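Local coordinates for aldehyde dehydrogenase (Anabaena variabilis, PDB 4H7N), which probably oxidises aldehydes to carboxylic acids with NAD+, as a member of the aldehyde dehydrogenase family, at residues P307-N318 with V337-C346; V10-Y20 with E163-P171. All coordinates share one frame; numbering follows the deposited sequence.

Interaction 1 (P307-N318 with V337-C346); sequences PIIAEKQAGIIN and VEELGGGWWC
Val-337 sets its two methyls against helix 311-326. With CG1 anti to the backbone N (chi1 176°), that branch faces Ala-314, while CG2 meets Ile-317 CG2 at 3.8 Å and also touches Asn-318 CB. A water links Val-337 N to Asn-318 OD1 beside them. The chain then reverses through a type I' turn from Leu-340 to Gly-343, whose two central positions are glycines with positive phi. Trp-344 makes the largest contact. Its NE1 donates in the ring plane to the anti lone pair of Glu-311 OE2 (2.9 Å, N-H...O 164°), the carboxylate nearly coplanar with the indole. Ala-314 CB lies over one face, 4.1 Å from the five-membered ring centroid, and Glu-339 CB lies over the rim of the opposite face. Trp-344 O accepts from Ile-308 N (2.9 Å), and a water joins Trp-344 N to Ile-308 O. The Trp-345 indole lies against Pro-307, whose CB sits 3.7 Å above the six-membered ring centroid, while NE1 donates to Leu-340 O (3.0 Å). Without the indole, as with an alanine here, Pro-307 is likely to lose its aromatic face and Leu-340 O one of two donors. Cys-346 CB meets Ile-308 CD1 at 4.0 Å. A beta hairpin with a two-residue type I' turn, in the connection between paired strands 330-333 (the sheet edge) and 349-352, thus packs on the first two turns of helix 311-326 and the loop leading into it.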
loop_
_atom_site.group_PDB
_atom_site.type_symbol
_atom_site.label_atom_id
_atom_site.label_comp_id
_atom_site.label_asym_id
_atom_site.label_seq_id
_atom_site.Cartn_x
_atom_site.Cartn_y
_atom_site.Cartn_z
ATOM N N PRO A 307 -33.744 3.441 -13.355
ATOM C CA PRO A 307 -33.247 3.041 -14.635
ATOM C C PRO A 307 -31.802 2.601 -14.590
ATOM O O PRO A 307 -31.066 2.944 -13.650
ATOM C CB PRO A 307 -33.366 4.314 -15.464
ATOM C CG PRO A 307 -33.199 5.418 -14.490
ATOM C CD PRO A 307 -33.830 4.911 -13.232
ATOM N N ILE A 308 -31.381 1.930 -15.649
ATOM C CA ILE A 308 -29.973 1.687 -15.861
ATOM C C ILE A 308 -29.373 3.003 -16.281
ATOM O O ILE A 308 -29.760 3.550 -17.295
ATOM C CB ILE A 308 -29.783 0.658 -16.949
ATOM C CG1 ILE A 308 -30.483 -0.635 -16.517
ATOM C CG2 ILE A 308 -28.310 0.437 -17.236
ATOM C CD1 ILE A 308 -30.835 -1.499 -17.693
ATOM N N ILE A 309 -28.416 3.498 -15.494
ATOM C CA ILE A 309 -27.944 4.866 -15.597
ATOM C C ILE A 309 -27.105 5.088 -16.846
ATOM O O ILE A 309 -27.258 6.071 -17.540
ATOM C CB ILE A 309 -27.146 5.215 -14.331
ATOM C CG1 ILE A 309 -28.089 5.337 -13.148
ATOM C CG2 ILE A 309 -26.377 6.504 -14.506
ATOM C CD1 ILE A 309 -27.346 5.398 -11.842
ATOM N N ALA A 310 -26.219 4.154 -17.141
ATOM C CA ALA A 310 -25.324 4.319 -18.289
ATOM C C ALA A 310 -25.796 3.476 -19.452
ATOM O O ALA A 310 -26.076 2.293 -19.275
ATOM C CB ALA A 310 -23.900 3.952 -17.882
ATOM N N GLU A 311 -25.868 4.046 -20.656
ATOM C CA GLU A 311 -26.272 3.240 -21.826
ATOM C C GLU A 311 -25.392 2.033 -22.082
ATOM O O GLU A 311 -25.892 0.980 -22.496
ATOM C CB GLU A 311 -26.244 4.029 -23.141
ATOM C CG GLU A 311 -27.454 4.852 -23.371
ATOM C CD GLU A 311 -27.748 5.046 -24.854
ATOM O OE1 GLU A 311 -26.943 5.683 -25.510
ATOM O OE2 GLU A 311 -28.778 4.538 -25.329
ATOM N N LYS A 312 -24.085 2.192 -21.921
ATOM C CA LYS A 312 -23.182 1.073 -22.178
ATOM C C LYS A 312 -23.504 -0.078 -21.198
ATOM O O LYS A 312 -23.498 -1.249 -21.559
ATOM C CB LYS A 312 -21.758 1.579 -22.092
ATOM C CG LYS A 312 -20.671 0.540 -22.064
ATOM C CD LYS A 312 -19.471 1.126 -21.313
ATOM C CE LYS A 312 -18.568 0.088 -20.647
ATOM N NZ LYS A 312 -17.443 -0.198 -21.576
ATOM N N GLN A 313 -23.881 0.238 -19.968
ATOM C CA GLN A 313 -24.220 -0.829 -19.041
ATOM C C GLN A 313 -25.520 -1.548 -19.443
ATOM O O GLN A 313 -25.648 -2.768 -19.296
ATOM C CB GLN A 313 -24.324 -0.328 -17.614
ATOM C CG GLN A 313 -24.194 -1.475 -16.652
ATOM C CD GLN A 313 -22.751 -1.970 -16.642
ATOM O OE1 GLN A 313 -21.830 -1.160 -16.724
ATOM N NE2 GLN A 313 -22.551 -3.292 -16.605
ATOM N N ALA A 314 -26.471 -0.806 -19.983
ATOM C CA ALA A 314 -27.664 -1.416 -20.540
ATOM C C ALA A 314 -27.315 -2.436 -21.617
ATOM O O ALA A 314 -27.903 -3.517 -21.639
ATOM C CB ALA A 314 -28.601 -0.359 -21.085
ATOM N N GLY A 315 -26.353 -2.091 -22.489
ATOM C CA GLY A 315 -25.887 -3.009 -23.504
ATOM C C GLY A 315 -25.266 -4.257 -22.897
ATOM O O GLY A 315 -25.513 -5.345 -23.366
ATOM N N ILE A 316 -24.444 -4.099 -21.857
ATOM C CA ILE A 316 -23.815 -5.244 -21.216
ATOM C C ILE A 316 -24.843 -6.176 -20.571
ATOM O O ILE A 316 -24.769 -7.411 -20.715
ATOM C CB ILE A 316 -22.826 -4.775 -20.131
ATOM C CG1 ILE A 316 -21.571 -4.151 -20.803
ATOM C CG2 ILE A 316 -22.465 -5.931 -19.220
ATOM C CD1 ILE A 316 -20.639 -3.405 -19.838
ATOM N N ILE A 317 -25.783 -5.595 -19.821
ATOM C CA ILE A 317 -26.819 -6.401 -19.146
ATOM C C ILE A 317 -27.624 -7.175 -20.207
ATOM O O ILE A 317 -27.881 -8.375 -20.072
ATOM C CB ILE A 317 -27.754 -5.529 -18.311
ATOM C CG1 ILE A 317 -26.993 -4.852 -17.189
ATOM C CG2 ILE A 317 -28.921 -6.354 -17.735
ATOM C CD1 ILE A 317 -27.726 -3.710 -16.526
ATOM N N ASN A 318 -28.007 -6.482 -21.273
ATOM C CA ASN A 318 -28.750 -7.122 -22.359
ATOM C C ASN A 318 -27.971 -8.316 -22.956
ATOM O O ASN A 318 -28.499 -9.412 -23.141
ATOM C CB ASN A 318 -29.104 -6.090 -23.423
ATOM C CG ASN A 318 -29.959 -6.679 -24.524
ATOM O OD1 ASN A 318 -31.091 -7.114 -24.291
ATOM N ND2 ASN A 318 -29.389 -6.775 -25.695
ATOM N N VAL A 337 -34.157 -5.929 -21.117
ATOM C CA VAL A 337 -33.712 -4.547 -21.111
ATOM C C VAL A 337 -34.537 -3.754 -22.114
ATOM O O VAL A 337 -34.463 -4.001 -23.303
ATOM C CB VAL A 337 -32.236 -4.446 -21.439
ATOM C CG1 VAL A 337 -31.807 -2.985 -21.531
ATOM C CG2 VAL A 337 -31.418 -5.197 -20.366
ATOM N N GLU A 338 -35.348 -2.818 -21.641
ATOM C CA GLU A 338 -36.290 -2.105 -22.531
ATOM C C GLU A 338 -36.208 -0.605 -22.354
ATOM O O GLU A 338 -35.807 -0.101 -21.274
ATOM C CB GLU A 338 -37.710 -2.582 -22.308
ATOM C CG GLU A 338 -38.067 -2.756 -20.842
ATOM C CD GLU A 338 -39.501 -3.226 -20.633
ATOM O OE1 GLU A 338 -40.234 -3.290 -21.632
ATOM O OE2 GLU A 338 -39.887 -3.508 -19.472
ATOM N N GLU A 339 -36.539 0.093 -23.428
ATOM C CA GLU A 339 -36.640 1.539 -23.455
ATOM C C GLU A 339 -38.044 1.966 -23.022
ATOM O O GLU A 339 -39.044 1.436 -23.492
ATOM C CB GLU A 339 -36.257 2.090 -24.851
ATOM C CG GLU A 339 -36.396 3.617 -25.002
ATOM C CD GLU A 339 -37.765 4.073 -25.554
ATOM O OE1 GLU A 339 -38.091 3.709 -26.700
ATOM O OE2 GLU A 339 -38.519 4.802 -24.871
ATOM N N LEU A 340 -38.111 2.878 -22.057
ATOM C CA LEU A 340 -39.368 3.443 -21.608
ATOM C C LEU A 340 -39.143 4.922 -21.297
ATOM O O LEU A 340 -38.230 5.296 -20.506
ATOM C CB LEU A 340 -39.893 2.726 -20.381
ATOM C CG LEU A 340 -40.158 1.217 -20.478
ATOM C CD1 LEU A 340 -40.249 0.679 -19.063
ATOM C CD2 LEU A 340 -41.436 0.924 -21.275
ATOM N N GLY A 341 -39.935 5.768 -21.956
ATOM C CA GLY A 341 -39.802 7.227 -21.841
ATOM C C GLY A 341 -38.440 7.738 -22.259
ATOM O O GLY A 341 -38.026 8.835 -21.867
ATOM N N GLY A 342 -37.744 6.963 -23.080
ATOM C CA GLY A 342 -36.421 7.333 -23.549
ATOM C C GLY A 342 -35.283 6.788 -22.703
ATOM O O GLY A 342 -34.115 6.890 -23.090
ATOM N N GLY A 343 -35.598 6.244 -21.535
ATOM C CA GLY A 343 -34.602 5.619 -20.656
ATOM C C GLY A 343 -34.503 4.112 -20.828
ATOM O O GLY A 343 -35.384 3.505 -21.405
ATOM N N TRP A 344 -33.431 3.511 -20.321
ATOM C CA TRP A 344 -33.279 2.058 -20.338
ATOM C C TRP A 344 -33.592 1.511 -18.944
ATOM O O TRP A 344 -33.159 2.066 -17.928
ATOM C CB TRP A 344 -31.840 1.640 -20.689
ATOM C CG TRP A 344 -31.451 1.831 -22.126
ATOM C CD1 TRP A 344 -30.513 2.697 -22.610
ATOM C CD2 TRP A 344 -31.975 1.129 -23.262
ATOM N NE1 TRP A 344 -30.434 2.591 -23.971
ATOM C CE2 TRP A 344 -31.318 1.638 -24.402
ATOM C CE3 TRP A 344 -32.946 0.122 -23.424
ATOM C CZ2 TRP A 344 -31.584 1.174 -25.699
ATOM C CZ3 TRP A 344 -33.227 -0.334 -24.695
ATOM C CH2 TRP A 344 -32.541 0.194 -25.831
ATOM N N TRP A 345 -34.267 0.376 -18.933
ATOM C CA TRP A 345 -34.768 -0.265 -17.738
ATOM C C TRP A 345 -34.638 -1.785 -17.813
ATOM O O TRP A 345 -34.638 -2.380 -18.900
ATOM C CB TRP A 345 -36.245 0.074 -17.538
ATOM C CG TRP A 345 -36.542 1.519 -17.578
ATOM C CD1 TRP A 345 -36.703 2.291 -18.687
ATOM C CD2 TRP A 345 -36.746 2.376 -16.457
ATOM N NE1 TRP A 345 -36.975 3.590 -18.332
ATOM C CE2 TRP A 345 -37.017 3.669 -16.968
ATOM C CE3 TRP A 345 -36.743 2.180 -15.074
ATOM C CZ2 TRP A 345 -37.266 4.749 -16.156
ATOM C CZ3 TRP A 345 -37.015 3.261 -14.262
ATOM C CH2 TRP A 345 -37.264 4.536 -14.812
ATOM N N CYS A 346 -34.491 -2.393 -16.643
ATOM C CA CYS A 346 -34.556 -3.849 -16.485
ATOM C C CYS A 346 -35.187 -4.136 -15.138
ATOM O O CYS A 346 -34.779 -3.577 -14.101
ATOM C CB CYS A 346 -33.168 -4.489 -16.519
ATOM S SG CYS A 346 -33.230 -6.322 -16.626
HETATM O O HOH W 1 -31.157 4.962 -19.056
HETATM O O HOH W 2 -32.785 -8.191 -22.816
#

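Interaction 2 (V10-Y20 with E163-P171)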
loop_
_atom_site.group_PDB
_atom_site.type_symbol
_atom_site.label_atom_id
_atom_site.label_comp_id
_atom_site.label_asym_id
_atom_site.label_seq_id
_atom_site.Cartn_x
_atom_site.Cartn_y
_atom_site.Cartn_z
ATOM N N VAL A 10 -24.233 15.497 -21.591
ATOM C CA VAL A 10 -24.434 14.468 -20.577
ATOM C C VAL A 10 -25.870 14.017 -20.692
ATOM O O VAL A 10 -26.799 14.845 -20.655
ATOM C CB VAL A 10 -24.112 14.989 -19.174
ATOM C CG1 VAL A 10 -24.402 13.943 -18.100
ATOM C CG2 VAL A 10 -22.674 15.454 -19.074
ATOM N N ARG A 11 -26.047 12.710 -20.875
ATOM C CA ARG A 11 -27.354 12.095 -21.004
ATOM C C ARG A 11 -28.096 12.009 -19.663
ATOM O O ARG A 11 -27.515 11.752 -18.603
ATOM C CB ARG A 11 -27.152 10.720 -21.658
ATOM C CG ARG A 11 -28.352 9.807 -21.701
ATOM C CD ARG A 11 -28.037 8.569 -22.520
ATOM N NE ARG A 11 -29.138 7.636 -22.584
ATOM C CZ ARG A 11 -29.533 6.850 -21.576
ATOM N NH1 ARG A 11 -28.922 6.866 -20.403
ATOM N NH2 ARG A 11 -30.550 6.039 -21.730
ATOM N N ASN A 12 -29.376 12.291 -19.718
ATOM C CA ASN A 12 -30.296 12.074 -18.625
ATOM C C ASN A 12 -30.760 10.623 -18.709
ATOM O O ASN A 12 -31.287 10.183 -19.738
ATOM C CB ASN A 12 -31.480 13.014 -18.792
ATOM C CG ASN A 12 -32.520 12.879 -17.704
ATOM O OD1 ASN A 12 -32.970 11.812 -17.354
ATOM N ND2 ASN A 12 -32.991 14.019 -17.258
ATOM N N PRO A 13 -30.543 9.867 -17.640
ATOM C CA PRO A 13 -30.850 8.437 -17.655
ATOM C C PRO A 13 -32.357 8.090 -17.665
ATOM O O PRO A 13 -32.715 6.996 -18.044
ATOM C CB PRO A 13 -30.184 7.943 -16.376
ATOM C CG PRO A 13 -30.273 9.095 -15.460
ATOM C CD PRO A 13 -29.952 10.278 -16.355
ATOM N N ARG A 14 -33.221 9.012 -17.257
ATOM C CA ARG A 14 -34.668 8.783 -17.320
ATOM C C ARG A 14 -35.219 9.068 -18.707
ATOM O O ARG A 14 -36.046 8.312 -19.224
ATOM C CB ARG A 14 -35.426 9.632 -16.295
ATOM C CG ARG A 14 -35.144 9.244 -14.870
ATOM C CD ARG A 14 -36.088 9.898 -13.846
ATOM N NE ARG A 14 -37.418 9.481 -14.118
ATOM C CZ ARG A 14 -38.019 8.410 -13.621
ATOM N NH1 ARG A 14 -37.480 7.637 -12.691
ATOM N NH2 ARG A 14 -39.213 8.134 -14.058
ATOM N N THR A 15 -34.781 10.172 -19.307
ATOM C CA THR A 15 -35.330 10.630 -20.564
ATOM C C THR A 15 -34.513 10.273 -21.780
ATOM O O THR A 15 -35.026 10.294 -22.875
ATOM C CB THR A 15 -35.542 12.153 -20.613
ATOM O OG1 THR A 15 -34.287 12.833 -20.673
ATOM C CG2 THR A 15 -36.399 12.667 -19.472
ATOM N N GLY A 16 -33.237 9.967 -21.612
ATOM C CA GLY A 16 -32.427 9.650 -22.751
ATOM C C GLY A 16 -31.954 10.870 -23.519
ATOM O O GLY A 16 -31.257 10.720 -24.532
ATOM N N LYS A 17 -32.311 12.068 -23.067
ATOM C CA LYS A 17 -31.901 13.292 -23.774
ATOM C C LYS A 17 -30.724 13.929 -23.090
ATOM O O LYS A 17 -30.474 13.694 -21.889
ATOM C CB LYS A 17 -33.000 14.341 -23.761
ATOM C CG LYS A 17 -34.289 13.913 -24.381
ATOM C CD LYS A 17 -35.314 15.026 -24.152
ATOM C CE LYS A 17 -36.162 15.257 -25.381
ATOM N NZ LYS A 17 -36.884 13.990 -25.671
ATOM N N PHE A 18 -30.019 14.764 -23.841
ATOM C CA PHE A 18 -28.898 15.532 -23.294
ATOM C C PHE A 18 -29.439 16.727 -22.537
ATOM O O PHE A 18 -30.201 17.494 -23.071
ATOM C CB PHE A 18 -27.969 16.019 -24.377
ATOM C CG PHE A 18 -27.148 14.941 -25.013
ATOM C CD1 PHE A 18 -26.394 14.058 -24.241
ATOM C CD2 PHE A 18 -27.075 14.842 -26.406
ATOM C CE1 PHE A 18 -25.622 13.072 -24.833
ATOM C CE2 PHE A 18 -26.287 13.860 -27.011
ATOM C CZ PHE A 18 -25.556 12.971 -26.218
ATOM N N ASP A 19 -29.098 16.893 -21.282
ATOM C CA ASP A 19 -29.682 18.009 -20.547
ATOM C C ASP A 19 -28.667 18.691 -19.676
ATOM O O ASP A 19 -29.040 19.361 -18.727
ATOM C CB ASP A 19 -30.896 17.543 -19.728
ATOM C CG ASP A 19 -30.497 16.623 -18.547
ATOM O OD1 ASP A 19 -29.303 16.207 -18.447
ATOM O OD2 ASP A 19 -31.382 16.317 -17.718
ATOM N N TYR A 20 -27.380 18.504 -19.980
ATOM C CA TYR A 20 -26.337 19.008 -19.134
ATOM C C TYR A 20 -25.066 18.966 -19.954
ATOM O O TYR A 20 -24.959 18.144 -20.851
ATOM C CB TYR A 20 -26.177 18.138 -17.916
ATOM C CG TYR A 20 -25.448 18.787 -16.767
ATOM C CD1 TYR A 20 -26.080 19.746 -16.006
ATOM C CD2 TYR A 20 -24.171 18.395 -16.398
ATOM C CE1 TYR A 20 -25.453 20.323 -14.928
ATOM C CE2 TYR A 20 -23.517 18.970 -15.315
ATOM C CZ TYR A 20 -24.166 19.927 -14.579
ATOM O OH TYR A 20 -23.604 20.541 -13.500
ATOM N N GLU A 163 -18.186 11.371 -15.886
ATOM C CA GLU A 163 -18.923 12.162 -16.822
ATOM C C GLU A 163 -20.339 11.659 -17.048
ATOM O O GLU A 163 -21.190 12.417 -17.522
ATOM C CB GLU A 163 -18.163 12.213 -18.161
ATOM C CG GLU A 163 -18.215 10.955 -19.011
ATOM C CD GLU A 163 -17.256 9.832 -18.628
ATOM O OE1 GLU A 163 -16.548 9.835 -17.581
ATOM O OE2 GLU A 163 -17.270 8.859 -19.386
ATOM N N ILE A 164 -20.594 10.398 -16.714
ATOM C CA ILE A 164 -21.962 9.834 -16.811
ATOM C C ILE A 164 -22.928 10.400 -15.753
ATOM O O ILE A 164 -24.124 10.412 -15.973
ATOM C CB ILE A 164 -21.921 8.282 -16.728
ATOM C CG1 ILE A 164 -21.013 7.678 -17.819
ATOM C CG2 ILE A 164 -23.302 7.718 -16.798
ATOM C CD1 ILE A 164 -21.406 7.975 -19.248
ATOM N N ALA A 165 -22.409 10.893 -14.622
ATOM C CA ALA A 165 -23.274 11.388 -13.528
ATOM C C ALA A 165 -22.593 12.507 -12.725
ATOM O O ALA A 165 -22.118 12.282 -11.609
ATOM C CB ALA A 165 -23.609 10.240 -12.613
ATOM N N PRO A 166 -22.469 13.701 -13.310
ATOM C CA PRO A 166 -21.654 14.765 -12.749
ATOM C C PRO A 166 -22.461 15.883 -12.097
ATOM O O PRO A 166 -21.884 16.795 -11.515
ATOM C CB PRO A 166 -20.934 15.300 -13.989
ATOM C CG PRO A 166 -22.031 15.228 -15.010
ATOM C CD PRO A 166 -22.842 13.984 -14.700
ATOM N N ARG A 167 -23.772 15.849 -12.205
ATOM C CA ARG A 167 -24.575 17.046 -11.843
ATOM C C ARG A 167 -24.614 17.355 -10.344
ATOM O O ARG A 167 -24.764 18.509 -9.956
ATOM C CB ARG A 167 -26.004 16.916 -12.329
ATOM C CG ARG A 167 -26.162 16.556 -13.788
ATOM C CD ARG A 167 -27.636 16.330 -14.029
ATOM N NE ARG A 167 -27.925 15.827 -15.353
ATOM C CZ ARG A 167 -27.642 14.597 -15.801
ATOM N NH1 ARG A 167 -26.975 13.716 -15.076
ATOM N NH2 ARG A 167 -28.053 14.234 -17.000
ATOM N N PHE A 168 -24.371 16.336 -9.508
ATOM C CA PHE A 168 -24.433 16.503 -8.049
ATOM C C PHE A 168 -23.359 17.434 -7.540
ATOM O O PHE A 168 -23.486 17.940 -6.446
ATOM C CB PHE A 168 -24.318 15.169 -7.333
ATOM C CG PHE A 168 -22.930 14.586 -7.383
ATOM C CD1 PHE A 168 -22.490 13.890 -8.488
ATOM C CD2 PHE A 168 -22.062 14.760 -6.321
ATOM C CE1 PHE A 168 -21.216 13.355 -8.525
ATOM C CE2 PHE A 168 -20.770 14.229 -6.348
ATOM C CZ PHE A 168 -20.355 13.514 -7.449
ATOM N N VAL A 169 -22.310 17.649 -8.327
ATOM C CA VAL A 169 -21.226 18.534 -7.981
ATOM C C VAL A 169 -21.686 20.003 -7.814
ATOM O O VAL A 169 -21.236 20.710 -6.886
ATOM C CB VAL A 169 -20.064 18.408 -9.004
ATOM C CG1 VAL A 169 -19.002 19.443 -8.737
ATOM C CG2 VAL A 169 -19.391 17.041 -8.850
ATOM N N ALA A 170 -22.613 20.455 -8.632
ATOM C CA ALA A 170 -22.951 21.898 -8.645
ATOM C C ALA A 170 -23.452 22.354 -7.255
ATOM O O ALA A 170 -22.963 23.320 -6.724
ATOM C CB ALA A 170 -23.965 22.218 -9.733
ATOM N N PRO A 171 -24.355 21.608 -6.620
ATOM C CA PRO A 171 -24.741 22.057 -5.268
ATOM C C PRO A 171 -23.632 21.871 -4.203
ATOM O O PRO A 171 -23.494 22.726 -3.322
ATOM C CB PRO A 171 -26.024 21.289 -4.984
ATOM C CG PRO A 171 -26.019 20.145 -5.917
ATOM C CD PRO A 171 -25.279 20.602 -7.153
HETATM O O HOH W 3 -25.307 10.293 -18.360
HETATM O O HOH W 4 -29.265 18.365 -15.973
HETATM O O HOH W 5 -21.479 19.527 -12.386
#
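Arg-167 reaches, extended from CG to NE, to the hairpin of 10-20, where its NH2 meets Arg-11 on one strand and Asp-19 on the other; the dense part of the contact gathers round this side chain. NH2 donates to the syn lone pair of Asp-19 OD1 in a nearly straight salt bridge (2.7 Å, 170°) and to Arg-11 O (3.0 Å), which it meets from above the carbonyl plane. Both acceptors lie in the guanidinium plane, and Val-10 CG1 rests over one face, so the group is fixed in rotation as well as in place. Val-10 CG1 also abuts Pro-166 CD at 3.7 Å. Asp-19 is itself positioned by Asn-12 ND2, which donates to OD2 (2.8 Å). Arg-167 CG makes a close CH-pi contact over the centre of the Tyr-20 ring, 3.6 Å from the centroid. Beyond the ring the contact is looser and water-bridged: the hydroxyl donates to a water that is bound to Pro-166 O, and exposed Ala-170 gives only a methyl at the margin. Another water joins Arg-167 NE to Asp-19 O. Helix 67-78 flanks the site: Asp-77 forms a salt bridge with Arg-167 NH1, and Asn-76 bonds Asp-19 OD2, while helix 139-144 packs on Phe-168 where the 163-171 segment leads into helix 169-176.

From the N terminus, interaction 2 comes first: the hairpin of strands 8-11 and 18-22 is joined to the turn before helix 169-176, closing a loop of 142 residues that is mostly helical and includes helix 67-78. Interaction 1 follows much later and closes a short loop of 18 residues, holding the rest of helix 311-326 and strand 330-333. The two are in series, neither nested nor crossed. Their centres are about 15 Å apart, yet they touch through Arg-11, which packs on Glu-311 and Trp-344, and through Pro-13 beside Ile-309 O. The N-terminal hairpin thus bridges the 163-171 region and the hairpin appended to the seven-stranded sheet.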